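Local coordinates for regulatory Subunit of Protein Kinase A (cAMP-dependent) from Euglena gracilis (Euglena gracilis, PDB 6RSX), which binds cyclic AMP through two tandem cyclic nucleotide-binding domains and probably regulates the catalytic subunit of a protein kinase A, at residues 232-244 with 270-284. Sequence-based numbering, arbitrary orientation.
Sequences KDFFGEMSLMFNQ and LGPMEEILQRNMQNY. With CMP (adenosine-3',5'-cyclic-monophosphate), chain C.
Glu237 OE2 receives the hydroxyl of Tyr284, with OH 2.7 Å from OE2 on the syn side of the carboxylate, while OE1 of the same group takes the hydrogen bond of the ribose O2' of cyclic AMP (2.6 Å). This is the phosphate-binding cassette of a cyclic nucleotide-binding domain meeting helix 274-280 and the 3-10 turn 282-284, whose Tyr284 lies over the adenine. A bend at chi2 (-77°) turns the Glu237 carboxylate so that one oxygen meets the ribose and the other Tyr284, and a water bridging Leu277 O and Asn280 ND2 adds a weak bond to OE2. Gly236 N donates to O2', and Ser239 grips O1P through both N and OG. One face of the Tyr284 ring lies against the adenine, 3.4 Å from CD1 to C5, offset toward the rim; Met281 CA backs the other face. Met238 SD sits at this ring's edge in a Met-aromatic contact, 3.8 Å from CD2. A second water donates to both Phe234 O and Tyr284 OH. Beside the polar cluster, helices 237-242 and 274-280 cross at -119°, with Met241 packed against the latter. Its CE reaches Glu274 CG at 3.8 Å, its SD lies near Leu277 CB, and Phe266 of helix 263-269 touches both Met241 and Leu277. The extended chain of Met281 (chi2 175°) carries SD to the edge of the Phe242 ring, in its plane, 3.9 Å from CE2.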
loop_
_atom_site.group_PDB
_atom_site.type_symbol
_atom_site.label_atom_id
_atom_site.label_comp_id
_atom_site.label_asym_id
_atom_site.label_seq_id
_atom_site.Cartn_x
_atom_site.Cartn_y
_atom_site.Cartn_z
ATOM N N LYS A 232 -1.252 -8.781 -16.901
ATOM C CA LYS A 232 -0.031 -8.695 -16.116
ATOM C C LYS A 232 0.925 -7.615 -16.629
ATOM O O LYS A 232 1.956 -7.390 -15.993
ATOM C CB LYS A 232 0.702 -10.051 -16.003
ATOM C CG LYS A 232 -0.200 -11.152 -15.422
ATOM C CD LYS A 232 0.494 -12.509 -15.302
ATOM C CE LYS A 232 -0.262 -13.441 -14.346
ATOM N NZ LYS A 232 -1.750 -13.356 -14.480
ATOM N N ASP A 233 0.630 -6.936 -17.756
ATOM C CA ASP A 233 1.353 -5.715 -18.100
ATOM C C ASP A 233 0.883 -4.558 -17.221
ATOM O O ASP A 233 -0.138 -4.634 -16.538
ATOM C CB ASP A 233 1.149 -5.332 -19.574
ATOM C CG ASP A 233 1.728 -6.356 -20.532
ATOM O OD1 ASP A 233 2.716 -7.025 -20.167
ATOM O OD2 ASP A 233 1.171 -6.486 -21.653
ATOM N N PHE A 234 1.630 -3.456 -17.269
ATOM C CA PHE A 234 1.367 -2.334 -16.378
ATOM C C PHE A 234 1.625 -1.049 -17.144
ATOM O O PHE A 234 2.242 -1.066 -18.214
ATOM C CB PHE A 234 2.239 -2.407 -15.114
ATOM C CG PHE A 234 3.678 -2.662 -15.395
ATOM C CD1 PHE A 234 4.511 -1.616 -15.773
ATOM C CD2 PHE A 234 4.193 -3.952 -15.326
ATOM C CE1 PHE A 234 5.852 -1.847 -16.056
ATOM C CE2 PHE A 234 5.529 -4.196 -15.604
ATOM C CZ PHE A 234 6.359 -3.140 -15.967
ATOM N N PHE A 235 1.196 0.076 -16.575
ATOM C CA PHE A 235 1.447 1.351 -17.274
ATOM C C PHE A 235 1.206 2.489 -16.294
ATOM O O PHE A 235 0.574 2.312 -15.250
ATOM C CB PHE A 235 0.531 1.499 -18.499
ATOM C CG PHE A 235 -0.938 1.437 -18.186
ATOM C CD1 PHE A 235 -1.619 0.198 -18.162
ATOM C CD2 PHE A 235 -1.667 2.592 -17.920
ATOM C CE1 PHE A 235 -2.997 0.113 -17.862
ATOM C CE2 PHE A 235 -3.044 2.527 -17.651
ATOM C CZ PHE A 235 -3.712 1.277 -17.599
ATOM N N GLY A 236 1.713 3.659 -16.639
ATOM C CA GLY A 236 1.491 4.837 -15.827
ATOM C C GLY A 236 2.641 5.150 -14.907
ATOM O O GLY A 236 2.567 6.125 -14.148
ATOM N N GLU A 237 3.708 4.359 -14.972
ATOM C CA GLU A 237 4.822 4.504 -14.045
ATOM C C GLU A 237 5.712 5.702 -14.354
ATOM O O GLU A 237 6.313 6.266 -13.435
ATOM C CB GLU A 237 5.659 3.224 -14.038
ATOM C CG GLU A 237 6.689 3.102 -15.195
ATOM C CD GLU A 237 6.071 2.710 -16.539
ATOM O OE1 GLU A 237 4.854 2.458 -16.586
ATOM O OE2 GLU A 237 6.816 2.662 -17.557
ATOM N N MET A 238 5.836 6.113 -15.622
ATOM C CA MET A 238 6.851 7.124 -15.907
ATOM C C MET A 238 6.446 8.493 -15.364
ATOM O O MET A 238 7.273 9.203 -14.777
ATOM C CB MET A 238 7.141 7.156 -17.404
ATOM C CG MET A 238 7.949 5.927 -17.832
ATOM S SD MET A 238 8.648 6.165 -19.472
ATOM C CE MET A 238 7.088 6.467 -20.302
ATOM N N SER A 239 5.171 8.864 -15.504
ATOM C CA SER A 239 4.730 10.131 -14.941
ATOM C C SER A 239 4.975 10.171 -13.442
ATOM O O SER A 239 5.326 11.216 -12.884
ATOM C CB SER A 239 3.250 10.366 -15.247
ATOM O OG SER A 239 2.449 9.244 -14.875
ATOM N N LEU A 240 4.795 9.035 -12.767
ATOM C CA LEU A 240 4.949 9.037 -11.326
ATOM C C LEU A 240 6.410 8.974 -10.920
ATOM O O LEU A 240 6.807 9.632 -9.956
ATOM C CB LEU A 240 4.161 7.870 -10.721
ATOM C CG LEU A 240 2.645 7.907 -10.924
ATOM C CD1 LEU A 240 1.990 6.686 -10.246
ATOM C CD2 LEU A 240 2.037 9.202 -10.424
ATOM N N MET A 241 7.229 8.190 -11.632
ATOM C CA MET A 241 8.617 8.014 -11.211
ATOM C C MET A 241 9.436 9.282 -11.426
ATOM O O MET A 241 10.353 9.577 -10.646
ATOM C CB MET A 241 9.255 6.839 -11.952
ATOM C CG MET A 241 8.614 5.507 -11.632
ATOM S SD MET A 241 9.230 4.130 -12.599
ATOM C CE MET A 241 10.818 3.834 -11.815
ATOM N N PHE A 242 9.126 10.040 -12.479
ATOM C CA PHE A 242 9.927 11.192 -12.883
ATOM C C PHE A 242 9.157 12.498 -12.770
ATOM O O PHE A 242 9.643 13.539 -13.235
ATOM C CB PHE A 242 10.433 11.003 -14.311
ATOM C CG PHE A 242 11.066 9.672 -14.544
ATOM C CD1 PHE A 242 12.130 9.255 -13.766
ATOM C CD2 PHE A 242 10.602 8.837 -15.547
ATOM C CE1 PHE A 242 12.716 8.025 -13.971
ATOM C CE2 PHE A 242 11.188 7.602 -15.760
ATOM C CZ PHE A 242 12.248 7.199 -14.972
ATOM N N ASN A 243 7.970 12.467 -12.171
ATOM C CA ASN A 243 7.127 13.645 -11.973
ATOM C C ASN A 243 7.028 14.479 -13.254
ATOM O O ASN A 243 7.487 15.617 -13.338
ATOM C CB ASN A 243 7.643 14.498 -10.810
ATOM C CG ASN A 243 6.557 15.359 -10.206
ATOM O OD1 ASN A 243 5.515 15.596 -10.824
ATOM N ND2 ASN A 243 6.788 15.828 -8.988
ATOM N N GLN A 244 6.394 13.868 -14.251
ATOM C CA GLN A 244 6.202 14.504 -15.541
ATOM C C GLN A 244 4.844 14.096 -16.096
ATOM O O GLN A 244 4.220 13.154 -15.586
ATOM C CB GLN A 244 7.321 14.104 -16.503
ATOM C CG GLN A 244 7.159 12.691 -17.052
ATOM C CD GLN A 244 8.457 12.071 -17.558
ATOM O OE1 GLN A 244 9.557 12.515 -17.211
ATOM N NE2 GLN A 244 8.329 11.026 -18.371
ATOM N N LEU A 270 7.460 1.710 -4.030
ATOM C CA LEU A 270 8.229 1.591 -5.274
ATOM C C LEU A 270 9.493 0.743 -5.116
ATOM O O LEU A 270 9.889 0.054 -6.062
ATOM C CB LEU A 270 8.581 2.981 -5.778
ATOM C CG LEU A 270 9.426 3.071 -7.045
ATOM C CD1 LEU A 270 8.772 2.348 -8.236
ATOM C CD2 LEU A 270 9.653 4.535 -7.351
ATOM N N GLY A 271 10.137 0.774 -3.946
ATOM C CA GLY A 271 11.397 0.096 -3.717
ATOM C C GLY A 271 11.601 -1.238 -4.423
ATOM O O GLY A 271 12.462 -1.372 -5.302
ATOM N N PRO A 272 10.843 -2.265 -4.032
ATOM C CA PRO A 272 11.030 -3.585 -4.653
ATOM C C PRO A 272 10.597 -3.673 -6.115
ATOM O O PRO A 272 10.796 -4.729 -6.729
ATOM C CB PRO A 272 10.184 -4.516 -3.765
ATOM C CG PRO A 272 9.246 -3.611 -3.033
ATOM C CD PRO A 272 9.982 -2.336 -2.837
ATOM N N MET A 273 10.023 -2.618 -6.700
ATOM C CA MET A 273 9.593 -2.669 -8.095
ATOM C C MET A 273 10.506 -1.895 -9.030
ATOM O O MET A 273 10.412 -2.073 -10.250
ATOM C CB MET A 273 8.167 -2.113 -8.251
ATOM C CG MET A 273 7.050 -2.971 -7.659
ATOM S SD MET A 273 5.412 -2.239 -7.944
ATOM C CE MET A 273 5.603 -0.623 -7.200
ATOM N N GLU A 274 11.364 -1.030 -8.494
ATOM C CA GLU A 274 11.959 0.009 -9.330
ATOM C C GLU A 274 12.874 -0.568 -10.406
ATOM O O GLU A 274 12.887 -0.075 -11.538
ATOM C CB GLU A 274 12.720 1.011 -8.472
ATOM C CG GLU A 274 13.048 2.282 -9.221
ATOM C CD GLU A 274 13.833 3.272 -8.388
ATOM O OE1 GLU A 274 14.650 2.827 -7.548
ATOM O OE2 GLU A 274 13.626 4.493 -8.574
ATOM N N GLU A 275 13.661 -1.592 -10.081
ATOM C CA GLU A 275 14.553 -2.150 -11.092
ATOM C C GLU A 275 13.764 -2.776 -12.233
ATOM O O GLU A 275 14.125 -2.616 -13.403
ATOM C CB GLU A 275 15.489 -3.181 -10.473
ATOM C CG GLU A 275 16.647 -2.571 -9.722
ATOM C CD GLU A 275 17.812 -3.528 -9.595
ATOM O OE1 GLU A 275 17.835 -4.531 -10.347
ATOM O OE2 GLU A 275 18.696 -3.275 -8.747
ATOM N N ILE A 276 12.697 -3.514 -11.914
ATOM C CA ILE A 276 11.870 -4.088 -12.969
ATOM C C ILE A 276 11.262 -2.981 -13.822
ATOM O O ILE A 276 11.257 -3.061 -15.059
ATOM C CB ILE A 276 10.793 -5.008 -12.376
ATOM C CG1 ILE A 276 11.430 -6.321 -11.897
ATOM C CG2 ILE A 276 9.685 -5.249 -13.404
ATOM C CD1 ILE A 276 10.485 -7.258 -11.149
ATOM N N LEU A 277 10.763 -1.921 -13.178
ATOM C CA LEU A 277 10.163 -0.812 -13.913
ATOM C C LEU A 277 11.187 -0.119 -14.804
ATOM O O LEU A 277 10.874 0.273 -15.939
ATOM C CB LEU A 277 9.550 0.185 -12.931
ATOM C CG LEU A 277 8.305 -0.371 -12.244
ATOM C CD1 LEU A 277 7.848 0.560 -11.121
ATOM C CD2 LEU A 277 7.199 -0.597 -13.279
ATOM N N GLN A 278 12.409 0.071 -14.291
ATOM C CA GLN A 278 13.461 0.725 -15.075
ATOM C C GLN A 278 13.881 -0.126 -16.272
ATOM O O GLN A 278 13.974 0.379 -17.399
ATOM C CB GLN A 278 14.664 1.032 -14.181
ATOM C CG GLN A 278 14.397 2.109 -13.151
ATOM C CD GLN A 278 15.483 2.196 -12.092
ATOM O OE1 GLN A 278 16.134 1.204 -11.757
ATOM N NE2 GLN A 278 15.679 3.389 -11.556
ATOM N N ARG A 279 14.157 -1.417 -16.043
ATOM C CA ARG A 279 14.500 -2.317 -17.143
ATOM C C ARG A 279 13.419 -2.301 -18.214
ATOM O O ARG A 279 13.711 -2.205 -19.416
ATOM C CB ARG A 279 14.707 -3.746 -16.624
ATOM C CG ARG A 279 16.125 -4.077 -16.164
ATOM C CD ARG A 279 16.291 -5.563 -15.825
ATOM N NE ARG A 279 15.527 -5.944 -14.637
ATOM C CZ ARG A 279 15.964 -5.809 -13.386
ATOM N NH1 ARG A 279 17.170 -5.309 -13.144
ATOM N NH2 ARG A 279 15.191 -6.168 -12.370
ATOM N N ASN A 280 12.157 -2.386 -17.801
ATOM C CA ASN A 280 11.093 -2.483 -18.784
ATOM C C ASN A 280 11.034 -1.281 -19.717
ATOM O O ASN A 280 10.494 -1.396 -20.821
ATOM C CB ASN A 280 9.756 -2.636 -18.097
ATOM C CG ASN A 280 8.640 -2.755 -19.068
ATOM O OD1 ASN A 280 8.512 -3.778 -19.748
ATOM N ND2 ASN A 280 7.807 -1.709 -19.158
ATOM N N MET A 281 11.521 -0.117 -19.288
ATOM C CA MET A 281 11.486 1.045 -20.172
ATOM C C MET A 281 12.365 0.855 -21.410
ATOM O O MET A 281 12.212 1.598 -22.385
ATOM C CB MET A 281 11.907 2.295 -19.410
ATOM C CG MET A 281 10.927 2.662 -18.282
ATOM S SD MET A 281 11.600 4.070 -17.373
ATOM C CE MET A 281 10.255 4.450 -16.248
ATOM N N GLN A 282 13.269 -0.128 -21.391
ATOM C CA GLN A 282 14.021 -0.465 -22.598
ATOM C C GLN A 282 13.093 -0.784 -23.759
ATOM O O GLN A 282 13.432 -0.519 -24.920
ATOM C CB GLN A 282 14.945 -1.660 -22.338
ATOM C CG GLN A 282 16.086 -1.378 -21.381
ATOM C CD GLN A 282 16.676 -2.657 -20.799
ATOM O OE1 GLN A 282 16.387 -3.762 -21.274
ATOM N NE2 GLN A 282 17.496 -2.514 -19.759
ATOM N N ASN A 283 11.923 -1.353 -23.476
ATOM C CA ASN A 283 10.989 -1.713 -24.535
ATOM C C ASN A 283 10.306 -0.503 -25.154
ATOM O O ASN A 283 9.585 -0.667 -26.144
ATOM C CB ASN A 283 9.920 -2.679 -24.004
ATOM C CG ASN A 283 10.514 -3.964 -23.441
ATOM O OD1 ASN A 283 11.214 -4.707 -24.135
ATOM N ND2 ASN A 283 10.240 -4.225 -22.166
ATOM N N TYR A 284 10.501 0.696 -24.600
ATOM C CA TYR A 284 9.790 1.858 -25.104
ATOM C C TYR A 284 10.524 2.547 -26.246
ATOM O O TYR A 284 9.911 3.360 -26.941
ATOM C CB TYR A 284 9.554 2.888 -24.004
ATOM C CG TYR A 284 8.663 2.400 -22.859
ATOM C CD1 TYR A 284 7.871 1.261 -22.998
ATOM C CD2 TYR A 284 8.620 3.097 -21.657
ATOM C CE1 TYR A 284 7.053 0.813 -21.956
ATOM C CE2 TYR A 284 7.801 2.650 -20.594
ATOM C CZ TYR A 284 7.021 1.515 -20.764
ATOM O OH TYR A 284 6.228 1.068 -19.712
HETATM P P CMP C . 3.194 7.218 -18.514
HETATM O O1P CMP C . 2.986 7.625 -16.942
HETATM O O2P CMP C . 4.016 8.142 -19.325
HETATM O "O5'" CMP C . 1.751 7.219 -19.194
HETATM C "C5'" CMP C . 1.553 6.490 -20.411
HETATM C "C4'" CMP C . 2.212 5.145 -20.258
HETATM O "O4'" CMP C . 2.191 4.304 -21.423
HETATM C "C3'" CMP C . 3.672 5.135 -19.892
HETATM O "O3'" CMP C . 3.932 5.709 -18.612
HETATM C "C2'" CMP C . 4.003 3.656 -20.013
HETATM O "O2'" CMP C . 3.574 2.987 -18.810
HETATM C "C1'" CMP C . 3.052 3.219 -21.153
HETATM N N9 CMP C . 3.740 2.779 -22.371
HETATM C C8 CMP C . 3.568 1.587 -22.952
HETATM N N7 CMP C . 4.347 1.548 -24.029
HETATM C C5 CMP C . 4.969 2.737 -24.113
HETATM C C6 CMP C . 5.866 3.203 -25.041
HETATM N N6 CMP C . 6.426 2.577 -26.204
HETATM N N1 CMP C . 6.380 4.412 -24.921
HETATM C C2 CMP C . 5.996 5.194 -23.876
HETATM N N3 CMP C . 5.105 4.730 -22.936
HETATM C C4 CMP C . 4.601 3.505 -23.093
HETATM O O HOH W 1 3.750 -0.134 -20.239
HETATM O O HOH W 2 8.516 0.269 -17.084
#